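Local coordinates for particle-associated lyase (Acinetobacter bacteriophage AP22, PDB 4Y9V), which probably cleaves the capsular polysaccharide of Acinetobacter baumannii as a trimeric lyase tailspike of the phage, at residues A[520-528]-A[541-551]. Numbering follows the deposited sequence. Where two conformers were deposited one is given.
Sequences RQMLQQGVV and ANVINLKYKYS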
# COMPACT_ATOMS: atom_id res chain seq x y z
N ARG A 520 -5.92 -25.31 8.91
CA ARG A 520 -5.86 -24.62 10.18
C ARG A 520 -7.20 -23.95 10.36
O ARG A 520 -7.66 -23.24 9.46
CB ARG A 520 -4.74 -23.59 10.24
CG ARG A 520 -3.35 -24.09 10.16
CD ARG A 520 -2.32 -22.99 10.17
NE ARG A 520 -0.98 -23.52 10.09
CZ ARG A 520 0.14 -22.80 9.98
NH1 ARG A 520 0.06 -21.53 9.97
NH2 ARG A 520 1.30 -23.41 9.84
N GLN A 521 -7.86 -24.21 11.49
CA GLN A 521 -9.17 -23.67 11.77
C GLN A 521 -9.13 -22.99 13.13
O GLN A 521 -8.65 -23.56 14.11
CB GLN A 521 -10.24 -24.78 11.71
CG GLN A 521 -10.23 -25.48 10.35
CD GLN A 521 -11.31 -26.53 10.17
OE1 GLN A 521 -12.49 -26.30 10.47
NE2 GLN A 521 -10.91 -27.68 9.65
N MET A 522 -9.64 -21.76 13.14
CA MET A 522 -9.52 -20.82 14.25
C MET A 522 -9.83 -21.46 15.60
O MET A 522 -10.86 -22.12 15.77
CB MET A 522 -10.47 -19.62 14.01
CG MET A 522 -10.26 -18.51 15.03
SD MET A 522 -11.08 -16.96 14.60
CE MET A 522 -12.80 -17.45 14.76
N LEU A 523 -8.96 -21.17 16.55
CA LEU A 523 -9.17 -21.63 17.92
C LEU A 523 -10.35 -20.89 18.54
O LEU A 523 -10.66 -19.75 18.23
CB LEU A 523 -7.91 -21.52 18.79
CG LEU A 523 -6.80 -22.64 18.70
CD1 LEU A 523 -6.94 -23.93 19.53
CD2 LEU A 523 -6.52 -23.03 17.23
N GLN A 524 -11.02 -21.60 19.44
CA GLN A 524 -12.07 -21.06 20.30
C GLN A 524 -11.75 -21.50 21.74
O GLN A 524 -11.00 -22.45 21.95
CB GLN A 524 -13.45 -21.52 19.88
CG GLN A 524 -13.85 -20.96 18.51
CD GLN A 524 -15.09 -21.57 17.96
OE1 GLN A 524 -16.22 -21.08 18.19
NE2 GLN A 524 -14.94 -22.65 17.22
N GLN A 525 -12.31 -20.81 22.72
CA GLN A 525 -12.07 -21.22 24.11
C GLN A 525 -13.12 -20.56 24.97
O GLN A 525 -13.74 -19.56 24.59
CB GLN A 525 -10.68 -20.82 24.60
CG GLN A 525 -10.38 -19.32 24.43
CD GLN A 525 -9.06 -19.01 25.07
OE1 GLN A 525 -9.04 -18.48 26.17
NE2 GLN A 525 -7.94 -19.26 24.41
N GLY A 526 -13.27 -21.10 26.19
CA GLY A 526 -14.25 -20.57 27.11
C GLY A 526 -14.14 -21.20 28.47
O GLY A 526 -13.26 -22.01 28.77
N VAL A 527 -15.09 -20.77 29.32
CA VAL A 527 -15.20 -21.19 30.71
C VAL A 527 -16.67 -21.55 30.97
O VAL A 527 -17.57 -20.91 30.41
CB VAL A 527 -14.72 -20.10 31.69
CG1 VAL A 527 -15.48 -18.78 31.53
CG2 VAL A 527 -14.76 -20.60 33.15
N VAL A 528 -16.88 -22.49 31.85
CA VAL A 528 -18.23 -22.78 32.35
C VAL A 528 -18.11 -23.18 33.81
O VAL A 528 -17.37 -24.08 34.18
CB VAL A 528 -18.90 -23.88 31.50
CG1 VAL A 528 -18.05 -25.16 31.36
CG2 VAL A 528 -20.28 -24.17 31.98
N ALA A 541 -20.36 -30.38 32.45
CA ALA A 541 -21.01 -29.20 31.93
C ALA A 541 -22.08 -29.62 30.92
O ALA A 541 -21.99 -30.68 30.29
CB ALA A 541 -19.98 -28.33 31.22
N ASN A 542 -23.10 -28.78 30.72
CA ASN A 542 -23.97 -28.98 29.61
C ASN A 542 -23.16 -28.87 28.31
O ASN A 542 -22.15 -28.15 28.24
CB ASN A 542 -25.11 -27.96 29.56
CG ASN A 542 -26.09 -28.03 30.70
OD1 ASN A 542 -26.11 -28.95 31.54
ND2 ASN A 542 -26.88 -27.04 30.73
N VAL A 543 -23.61 -29.55 27.26
CA VAL A 543 -22.93 -29.45 25.97
C VAL A 543 -22.85 -27.99 25.55
O VAL A 543 -23.80 -27.19 25.72
CB VAL A 543 -23.61 -30.35 24.94
CG1 VAL A 543 -25.00 -29.86 24.54
CG2 VAL A 543 -22.75 -30.47 23.68
N ILE A 544 -21.71 -27.65 24.99
CA ILE A 544 -21.41 -26.31 24.50
C ILE A 544 -21.47 -26.33 22.98
O ILE A 544 -20.75 -27.10 22.32
CB ILE A 544 -20.04 -25.87 25.00
CG1 ILE A 544 -19.99 -25.90 26.53
CG2 ILE A 544 -19.67 -24.52 24.45
CD1 ILE A 544 -18.65 -25.57 27.06
N ASN A 545 -22.34 -25.49 22.41
CA ASN A 545 -22.45 -25.31 20.99
C ASN A 545 -21.54 -24.19 20.53
O ASN A 545 -21.63 -23.06 20.99
CB ASN A 545 -23.89 -24.92 20.65
CG ASN A 545 -24.80 -26.12 20.93
OD1 ASN A 545 -24.68 -27.18 20.28
ND2 ASN A 545 -25.64 -26.01 21.92
N LEU A 546 -20.60 -24.52 19.67
CA LEU A 546 -19.56 -23.60 19.26
C LEU A 546 -20.11 -22.59 18.23
O LEU A 546 -20.80 -22.94 17.29
CB LEU A 546 -18.41 -24.37 18.61
CG LEU A 546 -17.74 -25.41 19.52
CD1 LEU A 546 -16.72 -26.18 18.71
CD2 LEU A 546 -17.18 -24.77 20.78
N LYS A 547 -19.72 -21.30 18.42
CA LYS A 547 -20.14 -20.30 17.45
C LYS A 547 -19.62 -20.56 16.06
O LYS A 547 -20.35 -20.41 15.04
CB LYS A 547 -19.67 -18.94 17.93
CG LYS A 547 -19.93 -17.86 16.87
CD LYS A 547 -19.67 -16.48 17.44
CE LYS A 547 -19.84 -15.37 16.43
NZ LYS A 547 -19.48 -14.06 16.99
N TYR A 548 -18.33 -20.88 15.97
CA TYR A 548 -17.71 -21.21 14.70
C TYR A 548 -17.60 -22.72 14.62
O TYR A 548 -17.08 -23.38 15.52
CB TYR A 548 -16.32 -20.56 14.56
CG TYR A 548 -16.34 -19.05 14.71
CD1 TYR A 548 -16.54 -18.19 13.63
CD2 TYR A 548 -16.13 -18.46 15.96
CE1 TYR A 548 -16.53 -16.82 13.80
CE2 TYR A 548 -16.13 -17.09 16.13
CZ TYR A 548 -16.34 -16.26 15.05
OH TYR A 548 -16.34 -14.88 15.17
N LYS A 549 -18.12 -23.32 13.53
CA LYS A 549 -18.11 -24.77 13.42
C LYS A 549 -16.93 -25.21 12.55
O LYS A 549 -16.55 -24.56 11.61
CB LYS A 549 -19.43 -25.21 12.81
CG LYS A 549 -20.61 -24.77 13.65
CD LYS A 549 -21.95 -25.11 13.05
CE LYS A 549 -22.05 -24.25 11.82
NZ LYS A 549 -23.48 -24.16 11.39
N TYR A 550 -16.38 -26.34 12.96
CA TYR A 550 -15.25 -26.92 12.23
C TYR A 550 -15.73 -27.86 11.11
O TYR A 550 -16.86 -28.33 11.11
CB TYR A 550 -14.36 -27.69 13.24
CG TYR A 550 -13.75 -26.77 14.28
CD1 TYR A 550 -12.65 -26.02 13.97
CD2 TYR A 550 -14.31 -26.61 15.54
CE1 TYR A 550 -12.07 -25.13 14.88
CE2 TYR A 550 -13.76 -25.73 16.46
CZ TYR A 550 -12.66 -24.99 16.10
OH TYR A 550 -12.17 -24.09 17.06
N SER A 551 -14.81 -28.21 10.21
CA SER A 551 -15.14 -29.19 9.19
C SER A 551 -15.23 -30.60 9.74
O SER A 551 -15.82 -31.47 9.10
CB SER A 551 -14.15 -29.17 8.04
OG SER A 551 -12.86 -29.55 8.54
O HOH W 1 -17.77 -20.92 20.56
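The side-chain amide of Q524 bridges strand 518-531 to the backbone of Y548. Q524 OE1 accepts from Y548 N at 3.1 Å, with that donor tilted 35° from the carbonyl plane. Q524 NE2 donates to Y548 O at 2.8 Å and, within the amide plane, to Y550 OH at 3.1 Å. A water also donates to Q524 OE1 and accepts from K547 N. Four bonds thus fix the rotation of this buried amide. Q521 makes a second two-point grip. Q521 OE1 takes S551 N on a lone pair at 3.0 Å, while Q521 NE2 donates to S551 OG at 2.9 Å. The Q521 chain is extended beyond CG (chi2 -176°), which carries the amide across to the loop. Y550 OH donates to M522 O at 2.7 Å, in the carbonyl plane. It is also hydrogen-bonded to S620 on strand 613-623. Y548 OH is hydrogen-bonded to I625 OXT of the second subunit and to N496 N of its own chain.

The apolar contacts centre on M522 and Y548. M522 CE sits over the middle of the Y548 ring, 3.5 Å from its centroid, as a CH-pi contact. The bend at chi3 (68°) turns this methyl onto the face. M522 SD lies farther above the same face, a Met-aromatic contact. At the other end V528 CG1 meets A541 CB at 3.7 Å.

The hydrogen bonds across the contact all use side chains, so this is not strand pairing. The arrangement joins a strand to a neighbouring loop within the region assigned to the C-terminal Ig-like tailspike domain, where strand 518-531 pairs with 486-496 and 613-623, beside a subunit interface of the trimer.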